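Elongation factor G (Thermus thermophilus, PDB 2DY1) binds GTP together with magnesium and is thought to act as a GTPase and elongation factor in translation. Local coordinates at residues Leu14-Ala18 and Ala81-Gly85; Lys22-Thr26 and Ala253-Arg257; Leu29-Thr33 and Ala67-Phe71; Tyr142-Leu146 and Pro158-Pro162. The contacts are given in a common frame with arbitrary orientation. Residues are numbered along the deposited sequence.

Overall arrangement
Followed from the N terminus, the four contacts illustrate how a P-loop GTPase domain is assembled around its nucleotide. Strand 9-16 opens interaction 1 and helix 22-32, directly after it, opens interactions 2 and 3. Interaction 3 closes first, at edge strand 65-71, and is therefore nested inside the loop of interaction 1, which closes at 81-85. Interaction 4 is the shortest loop, joining helix 142-153 to strand 156-165. Interaction 2 closes last, at 253-257; it crosses interaction 1 and encloses both 3 and 4. Interactions 1 and 2 meet through K22 and share GTP, whereas 3 and 4 tie helices to distant parts of the same sheet, about 25 Å apart between centres.

Interaction 1: Leu14-Ala18 and Ala81-Gly85; sequences LVGHA and APGYG. With GTP (guanosine-5'-triphosphate), chain C.
Where a P-loop leaves its strand, it commonly meets the DxxG loop beside the γ-phosphate; L14-A18 and A81-G85 fit that pattern. L14-A18 carries the end of strand 9-16 into loop, and A81-G85 has no regular helix or strand. The backbones run 22° apart; the nearest CA atoms are V15-A81 (5.6 Å) and A18-G83 (4.0 Å), and A81 N donates to L14 O at 3.1 Å. Beyond this, one water links G16 N (2.9 Å) to P82 O (2.8 Å), another A18 N (3.0 Å) to G83 O (2.7 Å). V15, in the m rotamer, sets CG1 4.0 Å from A81 CB. A18 CB lies 3.5 Å from the Y84 ring centroid (chi1 -75°, chi2 115°), over its face, a CH-pi contact. G83 cannot carry a CB, which would collide with A18 CA and GTP O3G; its CA lies 3.3 Å from GTP O3G. H17 (t) points away, ND1 hydrogen-bonded to G114 N. L14 (t, p) leans on K22 and T26 of helix 22-32, while helix 88-97 covers V15, A81 and P82.

Interaction 2: Lys22-Thr26 and Ala253-Arg257; sequences KTTLT and ASGER. With MG (magnesium ion), chain B; GTP (guanosine-5'-triphosphate), chain C.
A GTPase reads its nucleotide at both ends: here the first turn of helix 22-32 meets the loop after strand 248-252, probably the family's base-recognition loop. The closest CA pair is L25-G255, 4.2 Å. A253 begins extended and directs CB toward L25 CD1 (4.2 Å; L25 is t, p). S254 (chi1 t) turns away from the helix: OG donates to GTP O6 at 2.6 Å and accepts from R257 N at 3.0 Å, an ST motif. G255 approaches the helix closely, its C 3.7 Å from T24 CG2; a CB would strike T24 O. E256 (t, p) curls back so that OE1 accepts from GTP O2' at 2.6 Å, 3.8 Å from T24 CG2. On the helix, K22 NZ hydrogen-bonds GTP O3G (2.7 Å) and GTP O1B (2.8 Å), as do T23 N to GTP O2B (2.9 Å) and T24 OG1 to GTP O1A (2.7 Å); T23 OG1 ligates magnesium at 2.1 Å, as T61 also does. Van der Waals contact joins the segments directly, while their polar groups divide GTP: phosphates to the helix, base and ribose to the loop.

Interaction 3: Leu29-Thr33 and Ala67-Phe71; sequences LLYKT and APLLF
The last turn of helix 22-32 lies against strand 65-71 with CA-CA distances of 6.7 Å for L30-L69 and 6.2 Å for T33-F71. T33 N returns to L29 O at 3.1 Å, while the strand is extended except for an inverse gamma turn centred on P68. L69 points at the helix and is the strand residue it covers most: its CD1 (m, t rotamer) sits 3.9 Å from L29 CB and its CD2 3.7 Å from L30 CD2. L30, also m, t, touches A67 CB through the same CD2 at 3.9 Å. In this P-loop fold the helix following the phosphate-binding loop packs on the sheet, here reaching an outermost strand, paired antiparallel with 74-80. For T33, chi1 p lets OG1 donate to L29 O (2.7 Å); T33 CB, which points toward the strand, lies 3.5 Å from L70 O. One water bridges T33 OG1 (2.7 Å) and L70 N (3.0 Å), a second T33 O and L70 O, 2.8 Å from each.

Interaction 4: Tyr142-Leu146 and Pro158-Pro162; sequences YYALL and PIDLP
Helix 142-153 and strand 156-165 show how a helix returns to its sheet through three helix side chains, Y142, Y143 and L146. The axes of 142-146 and 160-162 approach to 9.8 Å at 145°, roughly antiparallel but well skewed, so Y142 faces P162 (CA-CA 7.6 Å) and L146 faces P158 (7.7 Å). Y142, chi1 t, projects toward the strand: OH donates to D160 O at 3.0 Å, CD2 meets P162 CD at 3.4 Å, and L161 CD2 lies at the ring edge, 4.0 Å from CE2. Y143, chi1 m, swings its ring over so that CE2 is 3.7 Å from L161 CD2, and a water joins its OH (2.7 Å) to P162 O (2.7 Å). One turn on, L146 N donates the helical hydrogen bond to Y142 O (2.9 Å), and its m, t side chain puts CD1 4.0 Å from P158 CG and 4.1 Å from L161 CD2. The strand bends at I159 (phi/psi -95/-39). Strands 129-134 and 156-165 are parallel, making this part of a beta-alpha-beta crossover with strand 248-252 between them. Y142 reaches V133 and V250, D160 OD2 is hydrogen-bonded to L252 N, and F204 of helix 198-213 packs on L146, P158 and L161.

Interaction 1: Leu14-Ala18 and Ala81-Gly85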
loop_
_atom_site.group_PDB
_atom_site.type_symbol
_atom_site.label_atom_id
_atom_site.label_comp_id
_atom_site.label_asym_id
_atom_site.label_seq_id
_atom_site.Cartn_x
_atom_site.Cartn_y
_atom_site.Cartn_z
ATOM N N LEU A 14 -10.316 4.625 11.443
ATOM C CA LEU A 14 -10.457 3.406 12.252
ATOM C C LEU A 14 -9.628 2.360 11.502
ATOM O O LEU A 14 -9.966 1.947 10.365
ATOM C CB LEU A 14 -11.935 3.017 12.315
ATOM C CG LEU A 14 -12.284 1.662 12.923
ATOM C CD1 LEU A 14 -11.720 1.537 14.337
ATOM C CD2 LEU A 14 -13.794 1.559 12.951
ATOM N N VAL A 15 -8.545 1.923 12.141
ATOM C CA VAL A 15 -7.598 0.994 11.531
ATOM C C VAL A 15 -7.329 -0.157 12.475
ATOM O O VAL A 15 -7.756 -0.131 13.630
ATOM C CB VAL A 15 -6.269 1.705 11.223
ATOM C CG1 VAL A 15 -6.499 2.776 10.148
ATOM C CG2 VAL A 15 -5.713 2.401 12.499
ATOM N N GLY A 16 -6.641 -1.169 11.975
ATOM C CA GLY A 16 -6.331 -2.315 12.820
ATOM C C GLY A 16 -6.212 -3.569 11.970
ATOM O O GLY A 16 -6.577 -3.568 10.804
ATOM N N HIS A 17 -5.700 -4.637 12.557
ATOM C CA HIS A 17 -5.532 -5.885 11.837
ATOM C C HIS A 17 -6.841 -6.393 11.284
ATOM O O HIS A 17 -7.918 -6.155 11.836
ATOM C CB HIS A 17 -4.964 -6.947 12.780
ATOM C CG HIS A 17 -4.382 -8.135 12.079
ATOM N ND1 HIS A 17 -3.084 -8.165 11.615
ATOM C CD2 HIS A 17 -4.921 -9.337 11.770
ATOM C CE1 HIS A 17 -2.850 -9.334 11.047
ATOM N NE2 HIS A 17 -3.948 -10.065 11.129
ATOM N N ALA A 18 -6.730 -7.147 10.198
ATOM C CA ALA A 18 -7.892 -7.724 9.569
ATOM C C ALA A 18 -8.732 -8.503 10.581
ATOM O O ALA A 18 -8.206 -9.313 11.351
ATOM C CB ALA A 18 -7.444 -8.645 8.436
ATOM N N ALA A 81 -11.469 1.803 7.653
ATOM C CA ALA A 81 -10.415 1.395 6.724
ATOM C C ALA A 81 -10.158 -0.088 6.649
ATOM O O ALA A 81 -10.596 -0.841 7.526
ATOM C CB ALA A 81 -9.096 2.117 7.134
ATOM N N PRO A 82 -9.432 -0.525 5.602
ATOM C CA PRO A 82 -9.102 -1.941 5.441
ATOM C C PRO A 82 -8.186 -2.401 6.568
ATOM O O PRO A 82 -7.565 -1.602 7.293
ATOM C CB PRO A 82 -8.344 -1.981 4.117
ATOM C CG PRO A 82 -8.938 -0.835 3.335
ATOM C CD PRO A 82 -9.017 0.244 4.411
ATOM N N GLY A 83 -8.059 -3.717 6.666
ATOM C CA GLY A 83 -7.179 -4.298 7.652
ATOM C C GLY A 83 -5.982 -4.962 6.968
ATOM O O GLY A 83 -4.870 -4.901 7.457
ATOM N N TYR A 84 -6.196 -5.570 5.804
ATOM C CA TYR A 84 -5.104 -6.266 5.131
ATOM C C TYR A 84 -4.095 -5.352 4.455
ATOM O O TYR A 84 -4.473 -4.337 3.856
ATOM C CB TYR A 84 -5.658 -7.236 4.081
ATOM C CG TYR A 84 -6.274 -8.491 4.655
ATOM C CD1 TYR A 84 -7.632 -8.750 4.515
ATOM C CD2 TYR A 84 -5.484 -9.425 5.326
ATOM C CE1 TYR A 84 -8.209 -9.917 5.025
ATOM C CE2 TYR A 84 -6.049 -10.594 5.842
ATOM C CZ TYR A 84 -7.404 -10.829 5.687
ATOM O OH TYR A 84 -7.973 -11.968 6.217
ATOM N N GLY A 85 -2.821 -5.741 4.516
ATOM C CA GLY A 85 -1.758 -4.952 3.899
ATOM C C GLY A 85 -1.907 -4.846 2.390
ATOM O O GLY A 85 -1.319 -3.980 1.735
HETATM P PG GTP C . -11.389 -6.125 7.995
HETATM O O1G GTP C . -11.329 -7.430 7.059
HETATM O O2G GTP C . -12.259 -4.992 7.262
HETATM O O3G GTP C . -10.050 -5.635 8.393
HETATM O O3B GTP C . -12.240 -6.654 9.256
HETATM P PB GTP C . -12.940 -5.713 10.351
HETATM O O1B GTP C . -11.902 -5.226 11.290
HETATM O O2B GTP C . -13.785 -4.701 9.673
HETATM O O3A GTP C . -13.807 -6.777 11.181
HETATM P PA GTP C . -15.351 -7.103 10.889
HETATM O O1A GTP C . -16.185 -6.013 11.442
HETATM O O2A GTP C . -15.503 -7.459 9.460
HETATM O "O5'" GTP C . -15.608 -8.407 11.792
HETATM C "C5'" GTP C . -15.055 -9.653 11.367
HETATM C "C4'" GTP C . -15.711 -10.801 12.133
HETATM O "O4'" GTP C . -15.583 -10.486 13.530
HETATM C "C3'" GTP C . -17.211 -10.838 11.832
HETATM O "O3'" GTP C . -17.674 -12.188 11.929
HETATM C "C2'" GTP C . -17.801 -9.994 12.961
HETATM O "O2'" GTP C . -19.136 -10.433 13.233
HETATM C "C1'" GTP C . -16.899 -10.458 14.103
HETATM N N9 GTP C . -16.904 -9.532 15.258
HETATM C C8 GTP C . -16.653 -8.225 15.216
HETATM N N7 GTP C . -16.610 -7.738 16.455
HETATM C C5 GTP C . -16.841 -8.741 17.296
HETATM C C6 GTP C . -16.919 -8.834 18.682
HETATM O O6 GTP C . -16.710 -7.863 19.409
HETATM N N1 GTP C . -17.206 -10.080 19.254
HETATM C C2 GTP C . -17.404 -11.197 18.434
HETATM N N2 GTP C . -17.675 -12.383 18.973
HETATM N N3 GTP C . -17.316 -11.069 17.101
HETATM C C4 GTP C . -17.042 -9.886 16.533
HETATM O O HOH W 1 -5.698 -0.873 9.255
HETATM O O HOH W 2 -4.023 -7.087 8.842
#

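Interaction 2: Lys22-Thr26 and Ala253-Arg257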
loop_
_atom_site.group_PDB
_atom_site.type_symbol
_atom_site.label_atom_id
_atom_site.label_comp_id
_atom_site.label_asym_id
_atom_site.label_seq_id
_atom_site.Cartn_x
_atom_site.Cartn_y
_atom_site.Cartn_z
ATOM N N LYS A 22 -13.616 -3.685 13.136
ATOM C CA LYS A 22 -13.799 -2.305 12.687
ATOM C C LYS A 22 -15.142 -2.012 12.027
ATOM O O LYS A 22 -15.875 -1.100 12.425
ATOM C CB LYS A 22 -12.664 -1.935 11.720
ATOM C CG LYS A 22 -11.243 -2.001 12.351
ATOM C CD LYS A 22 -10.144 -1.658 11.335
ATOM C CE LYS A 22 -10.085 -2.602 10.134
ATOM N NZ LYS A 22 -9.563 -3.959 10.452
ATOM N N THR A 23 -15.483 -2.790 11.010
ATOM C CA THR A 23 -16.729 -2.535 10.319
ATOM C C THR A 23 -17.924 -2.814 11.201
ATOM O O THR A 23 -18.931 -2.135 11.119
ATOM C CB THR A 23 -16.762 -3.356 9.031
ATOM O OG1 THR A 23 -15.673 -2.920 8.209
ATOM C CG2 THR A 23 -18.099 -3.170 8.269
ATOM N N THR A 24 -17.807 -3.820 12.070
ATOM C CA THR A 24 -18.899 -4.151 12.968
ATOM C C THR A 24 -19.124 -3.009 13.984
ATOM O O THR A 24 -20.260 -2.677 14.343
ATOM C CB THR A 24 -18.581 -5.484 13.662
ATOM O OG1 THR A 24 -18.500 -6.515 12.661
ATOM C CG2 THR A 24 -19.677 -5.859 14.651
ATOM N N LEU A 25 -18.030 -2.395 14.422
ATOM C CA LEU A 25 -18.141 -1.273 15.338
ATOM C C LEU A 25 -18.763 -0.082 14.600
ATOM O O LEU A 25 -19.611 0.641 15.134
ATOM C CB LEU A 25 -16.750 -0.902 15.850
ATOM C CG LEU A 25 -16.663 0.104 16.985
ATOM C CD1 LEU A 25 -17.454 -0.401 18.205
ATOM C CD2 LEU A 25 -15.182 0.272 17.336
ATOM N N THR A 26 -18.331 0.110 13.357
ATOM C CA THR A 26 -18.841 1.214 12.536
ATOM C C THR A 26 -20.349 1.060 12.354
ATOM O O THR A 26 -21.109 2.020 12.487
ATOM C CB THR A 26 -18.116 1.229 11.167
ATOM O OG1 THR A 26 -16.709 1.431 11.384
ATOM C CG2 THR A 26 -18.656 2.350 10.268
ATOM N N ALA A 253 -15.055 -1.800 23.669
ATOM C CA ALA A 253 -16.359 -1.732 23.006
ATOM C C ALA A 253 -16.475 -2.873 22.010
ATOM O O ALA A 253 -15.472 -3.344 21.483
ATOM C CB ALA A 253 -16.534 -0.380 22.274
ATOM N N SER A 254 -17.706 -3.315 21.771
ATOM C CA SER A 254 -17.955 -4.386 20.812
ATOM C C SER A 254 -19.225 -4.050 20.039
ATOM O O SER A 254 -20.269 -3.793 20.627
ATOM C CB SER A 254 -18.161 -5.722 21.516
ATOM O OG SER A 254 -18.736 -6.659 20.615
ATOM N N GLY A 255 -19.132 -4.035 18.710
ATOM C CA GLY A 255 -20.333 -3.756 17.943
ATOM C C GLY A 255 -21.214 -4.993 17.855
ATOM O O GLY A 255 -22.410 -4.890 17.633
ATOM N N GLU A 256 -20.615 -6.163 18.088
ATOM C CA GLU A 256 -21.348 -7.435 18.002
ATOM C C GLU A 256 -22.201 -7.630 19.253
ATOM O O GLU A 256 -23.356 -8.012 19.164
ATOM C CB GLU A 256 -20.351 -8.580 17.853
ATOM C CG GLU A 256 -20.951 -9.922 17.492
ATOM C CD GLU A 256 -21.375 -9.981 16.044
ATOM O OE1 GLU A 256 -20.617 -9.467 15.187
ATOM O OE2 GLU A 256 -22.457 -10.543 15.763
ATOM N N ARG A 257 -21.631 -7.340 20.419
ATOM C CA ARG A 257 -22.363 -7.468 21.684
ATOM C C ARG A 257 -23.091 -6.165 22.044
ATOM O O ARG A 257 -23.826 -6.115 23.029
ATOM C CB ARG A 257 -21.388 -7.809 22.826
ATOM C CG ARG A 257 -20.579 -9.072 22.655
ATOM C CD ARG A 257 -21.486 -10.282 22.660
ATOM N NE ARG A 257 -22.291 -10.313 23.873
ATOM C CZ ARG A 257 -23.379 -11.060 24.032
ATOM N NH1 ARG A 257 -23.800 -11.845 23.047
ATOM N NH2 ARG A 257 -24.053 -11.017 25.175
HETATM MG MG MG B . -13.886 -3.993 7.752
HETATM P PG GTP C . -11.389 -6.125 7.995
HETATM O O1G GTP C . -11.329 -7.430 7.059
HETATM O O2G GTP C . -12.259 -4.992 7.262
HETATM O O3G GTP C . -10.050 -5.635 8.393
HETATM O O3B GTP C . -12.240 -6.654 9.256
HETATM P PB GTP C . -12.940 -5.713 10.351
HETATM O O1B GTP C . -11.902 -5.226 11.290
HETATM O O2B GTP C . -13.785 -4.701 9.673
HETATM O O3A GTP C . -13.807 -6.777 11.181
HETATM P PA GTP C . -15.351 -7.103 10.889
HETATM O O1A GTP C . -16.185 -6.013 11.442
HETATM O O2A GTP C . -15.503 -7.459 9.460
HETATM O "O5'" GTP C . -15.608 -8.407 11.792
HETATM C "C5'" GTP C . -15.055 -9.653 11.367
HETATM C "C4'" GTP C . -15.711 -10.801 12.133
HETATM O "O4'" GTP C . -15.583 -10.486 13.530
HETATM C "C3'" GTP C . -17.211 -10.838 11.832
HETATM O "O3'" GTP C . -17.674 -12.188 11.929
HETATM C "C2'" GTP C . -17.801 -9.994 12.961
HETATM O "O2'" GTP C . -19.136 -10.433 13.233
HETATM C "C1'" GTP C . -16.899 -10.458 14.103
HETATM N N9 GTP C . -16.904 -9.532 15.258
HETATM C C8 GTP C . -16.653 -8.225 15.216
HETATM N N7 GTP C . -16.610 -7.738 16.455
HETATM C C5 GTP C . -16.841 -8.741 17.296
HETATM C C6 GTP C . -16.919 -8.834 18.682
HETATM O O6 GTP C . -16.710 -7.863 19.409
HETATM N N1 GTP C . -17.206 -10.080 19.254
HETATM C C2 GTP C . -17.404 -11.197 18.434
HETATM N N2 GTP C . -17.675 -12.383 18.973
HETATM N N3 GTP C . -17.316 -11.069 17.101
HETATM C C4 GTP C . -17.042 -9.886 16.533
HETATM O O HOH W 3 -15.155 -5.585 7.259
HETATM O O HOH W 4 -12.810 -2.282 8.289
#

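Interaction 3: Leu29-Thr33 and Ala67-Phe71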
loop_
_atom_site.group_PDB
_atom_site.type_symbol
_atom_site.label_atom_id
_atom_site.label_comp_id
_atom_site.label_asym_id
_atom_site.label_seq_id
_atom_site.Cartn_x
_atom_site.Cartn_y
_atom_site.Cartn_z
ATOM N N LEU A 29 -22.145 1.986 15.519
ATOM C CA LEU A 29 -22.186 3.437 15.705
ATOM C C LEU A 29 -23.250 4.061 14.782
ATOM O O LEU A 29 -24.008 4.974 15.194
ATOM C CB LEU A 29 -20.799 4.027 15.422
ATOM C CG LEU A 29 -19.757 3.788 16.518
ATOM C CD1 LEU A 29 -18.350 3.919 15.983
ATOM C CD2 LEU A 29 -20.019 4.791 17.658
ATOM N N LEU A 30 -23.342 3.582 13.538
ATOM C CA LEU A 30 -24.354 4.127 12.618
ATOM C C LEU A 30 -25.767 3.809 13.137
ATOM O O LEU A 30 -26.671 4.667 13.122
ATOM C CB LEU A 30 -24.168 3.534 11.211
ATOM C CG LEU A 30 -22.930 4.059 10.474
ATOM C CD1 LEU A 30 -22.609 3.193 9.255
ATOM C CD2 LEU A 30 -23.186 5.510 10.036
ATOM N N TYR A 31 -25.950 2.591 13.631
ATOM C CA TYR A 31 -27.248 2.201 14.164
ATOM C C TYR A 31 -27.598 2.952 15.449
ATOM O O TYR A 31 -28.686 3.545 15.550
ATOM C CB TYR A 31 -27.294 0.684 14.434
ATOM C CG TYR A 31 -28.517 0.258 15.224
ATOM C CD1 TYR A 31 -28.392 -0.188 16.539
ATOM C CD2 TYR A 31 -29.796 0.370 14.682
ATOM C CE1 TYR A 31 -29.516 -0.505 17.299
ATOM C CE2 TYR A 31 -30.928 0.052 15.437
ATOM C CZ TYR A 31 -30.778 -0.381 16.736
ATOM O OH TYR A 31 -31.900 -0.684 17.473
ATOM N N LYS A 32 -26.663 2.989 16.404
ATOM C CA LYS A 32 -26.955 3.628 17.683
ATOM C C LYS A 32 -27.193 5.125 17.615
ATOM O O LYS A 32 -27.922 5.658 18.451
ATOM C CB LYS A 32 -25.856 3.319 18.706
ATOM C CG LYS A 32 -25.850 1.878 19.209
ATOM C CD LYS A 32 -27.138 1.536 19.935
ATOM C CE LYS A 32 -26.908 1.365 21.419
ATOM N NZ LYS A 32 -28.199 1.229 22.151
ATOM N N THR A 33 -26.587 5.795 16.636
ATOM C CA THR A 33 -26.790 7.235 16.466
ATOM C C THR A 33 -28.021 7.523 15.610
ATOM O O THR A 33 -28.409 8.682 15.437
ATOM C CB THR A 33 -25.568 7.934 15.813
ATOM O OG1 THR A 33 -25.277 7.320 14.549
ATOM C CG2 THR A 33 -24.326 7.838 16.714
ATOM N N ALA A 67 -18.325 6.951 7.476
ATOM C CA ALA A 67 -19.483 6.916 8.353
ATOM C C ALA A 67 -19.541 8.297 9.003
ATOM O O ALA A 67 -18.786 8.588 9.921
ATOM C CB ALA A 67 -19.321 5.823 9.421
ATOM N N PRO A 68 -20.414 9.173 8.506
ATOM C CA PRO A 68 -20.554 10.541 9.039
ATOM C C PRO A 68 -21.474 10.565 10.243
ATOM O O PRO A 68 -22.661 10.835 10.121
ATOM C CB PRO A 68 -21.104 11.310 7.836
ATOM C CG PRO A 68 -22.030 10.283 7.177
ATOM C CD PRO A 68 -21.315 8.935 7.354
ATOM N N LEU A 69 -20.910 10.328 11.419
ATOM C CA LEU A 69 -21.721 10.249 12.623
ATOM C C LEU A 69 -22.141 11.579 13.203
ATOM O O LEU A 69 -21.349 12.526 13.248
ATOM C CB LEU A 69 -20.969 9.452 13.697
ATOM C CG LEU A 69 -20.444 8.087 13.240
ATOM C CD1 LEU A 69 -19.523 7.492 14.330
ATOM C CD2 LEU A 69 -21.618 7.129 12.981
ATOM N N LEU A 70 -23.405 11.637 13.610
ATOM C CA LEU A 70 -23.981 12.826 14.232
ATOM C C LEU A 70 -24.444 12.396 15.618
ATOM O O LEU A 70 -25.161 11.409 15.763
ATOM C CB LEU A 70 -25.164 13.326 13.411
ATOM C CG LEU A 70 -25.969 14.471 14.030
ATOM C CD1 LEU A 70 -25.111 15.729 14.110
ATOM C CD2 LEU A 70 -27.202 14.727 13.170
ATOM N N PHE A 71 -24.030 13.123 16.646
ATOM C CA PHE A 71 -24.417 12.747 17.992
ATOM C C PHE A 71 -24.495 14.003 18.842
ATOM O O PHE A 71 -23.497 14.684 19.065
ATOM C CB PHE A 71 -23.371 11.786 18.565
ATOM C CG PHE A 71 -23.679 11.306 19.961
ATOM C CD1 PHE A 71 -24.773 10.490 20.205
ATOM C CD2 PHE A 71 -22.858 11.668 21.023
ATOM C CE1 PHE A 71 -25.048 10.032 21.502
ATOM C CE2 PHE A 71 -23.125 11.216 22.315
ATOM C CZ PHE A 71 -24.220 10.400 22.548
HETATM O O HOH W 5 -25.136 9.369 12.851
HETATM O O HOH W 6 -27.732 11.033 16.703
#

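Interaction 4: Tyr142-Leu146 and Pro158-Pro162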
loop_
_atom_site.group_PDB
_atom_site.type_symbol
_atom_site.label_atom_id
_atom_site.label_comp_id
_atom_site.label_asym_id
_atom_site.label_seq_id
_atom_site.Cartn_x
_atom_site.Cartn_y
_atom_site.Cartn_z
ATOM N N TYR A 142 -8.258 -9.344 29.582
ATOM C CA TYR A 142 -8.089 -7.914 29.377
ATOM C C TYR A 142 -6.912 -7.314 30.130
ATOM O O TYR A 142 -6.224 -6.441 29.616
ATOM C CB TYR A 142 -9.363 -7.189 29.790
ATOM C CG TYR A 142 -9.410 -5.739 29.391
ATOM C CD1 TYR A 142 -9.734 -5.376 28.082
ATOM C CD2 TYR A 142 -9.167 -4.737 30.319
ATOM C CE1 TYR A 142 -9.822 -4.036 27.714
ATOM C CE2 TYR A 142 -9.250 -3.382 29.948
ATOM C CZ TYR A 142 -9.580 -3.056 28.651
ATOM O OH TYR A 142 -9.710 -1.727 28.299
ATOM N N TYR A 143 -6.671 -7.782 31.348
ATOM C CA TYR A 143 -5.586 -7.232 32.132
ATOM C C TYR A 143 -4.221 -7.574 31.565
ATOM O O TYR A 143 -3.332 -6.728 31.562
ATOM C CB TYR A 143 -5.743 -7.668 33.588
ATOM C CG TYR A 143 -7.014 -7.094 34.163
ATOM C CD1 TYR A 143 -8.231 -7.780 34.067
ATOM C CD2 TYR A 143 -7.021 -5.810 34.698
ATOM C CE1 TYR A 143 -9.429 -7.187 34.489
ATOM C CE2 TYR A 143 -8.200 -5.207 35.120
ATOM C CZ TYR A 143 -9.399 -5.903 35.012
ATOM O OH TYR A 143 -10.558 -5.299 35.439
ATOM N N ALA A 144 -4.059 -8.795 31.057
ATOM C CA ALA A 144 -2.798 -9.183 30.449
ATOM C C ALA A 144 -2.645 -8.382 29.150
ATOM O O ALA A 144 -1.537 -8.005 28.778
ATOM C CB ALA A 144 -2.783 -10.687 30.159
ATOM N N LEU A 145 -3.762 -8.130 28.463
ATOM C CA LEU A 145 -3.719 -7.356 27.224
ATOM C C LEU A 145 -3.232 -5.946 27.523
ATOM O O LEU A 145 -2.392 -5.430 26.801
ATOM C CB LEU A 145 -5.101 -7.313 26.566
ATOM C CG LEU A 145 -5.176 -6.402 25.332
ATOM C CD1 LEU A 145 -4.225 -6.881 24.241
ATOM C CD2 LEU A 145 -6.602 -6.390 24.814
ATOM N N LEU A 146 -3.726 -5.327 28.593
ATOM C CA LEU A 146 -3.243 -3.983 28.934
ATOM C C LEU A 146 -1.722 -3.996 29.153
ATOM O O LEU A 146 -1.019 -3.078 28.723
ATOM C CB LEU A 146 -3.934 -3.450 30.188
ATOM C CG LEU A 146 -5.417 -3.098 30.083
ATOM C CD1 LEU A 146 -5.896 -2.503 31.411
ATOM C CD2 LEU A 146 -5.606 -2.079 28.955
ATOM N N PRO A 158 -5.619 3.364 30.419
ATOM C CA PRO A 158 -6.895 2.637 30.504
ATOM C C PRO A 158 -8.059 3.517 30.935
ATOM O O PRO A 158 -8.045 4.091 32.013
ATOM C CB PRO A 158 -6.612 1.537 31.535
ATOM C CG PRO A 158 -5.105 1.367 31.459
ATOM C CD PRO A 158 -4.611 2.788 31.320
ATOM N N ILE A 159 -9.069 3.632 30.088
ATOM C CA ILE A 159 -10.253 4.408 30.411
ATOM C C ILE A 159 -11.295 3.457 30.976
ATOM O O ILE A 159 -12.014 3.782 31.922
ATOM C CB ILE A 159 -10.856 5.080 29.141
ATOM C CG1 ILE A 159 -9.829 6.032 28.519
ATOM C CG2 ILE A 159 -12.173 5.771 29.473
ATOM C CD1 ILE A 159 -9.291 7.076 29.476
ATOM N N ASP A 160 -11.368 2.268 30.384
ATOM C CA ASP A 160 -12.364 1.281 30.787
ATOM C C ASP A 160 -11.727 -0.005 31.264
ATOM O O ASP A 160 -10.635 -0.371 30.814
ATOM C CB ASP A 160 -13.218 0.841 29.583
ATOM C CG ASP A 160 -13.975 1.973 28.941
ATOM O OD1 ASP A 160 -14.638 2.723 29.688
ATOM O OD2 ASP A 160 -13.928 2.091 27.686
ATOM N N LEU A 161 -12.455 -0.676 32.155
ATOM C CA LEU A 161 -12.114 -2.023 32.611
ATOM C C LEU A 161 -13.415 -2.803 32.354
ATOM O O LEU A 161 -14.498 -2.238 32.298
ATOM C CB LEU A 161 -11.750 -2.056 34.092
ATOM C CG LEU A 161 -10.444 -1.347 34.432
ATOM C CD1 LEU A 161 -10.246 -1.444 35.945
ATOM C CD2 LEU A 161 -9.257 -1.946 33.689
ATOM N N PRO A 162 -13.320 -4.120 32.186
ATOM C CA PRO A 162 -14.535 -4.889 31.925
ATOM C C PRO A 162 -15.405 -5.192 33.129
ATOM O O PRO A 162 -14.896 -5.469 34.229
ATOM C CB PRO A 162 -14.007 -6.168 31.284
ATOM C CG PRO A 162 -12.639 -6.329 31.906
ATOM C CD PRO A 162 -12.099 -4.929 32.062
HETATM O O HOH W 7 -12.852 -6.749 35.455
#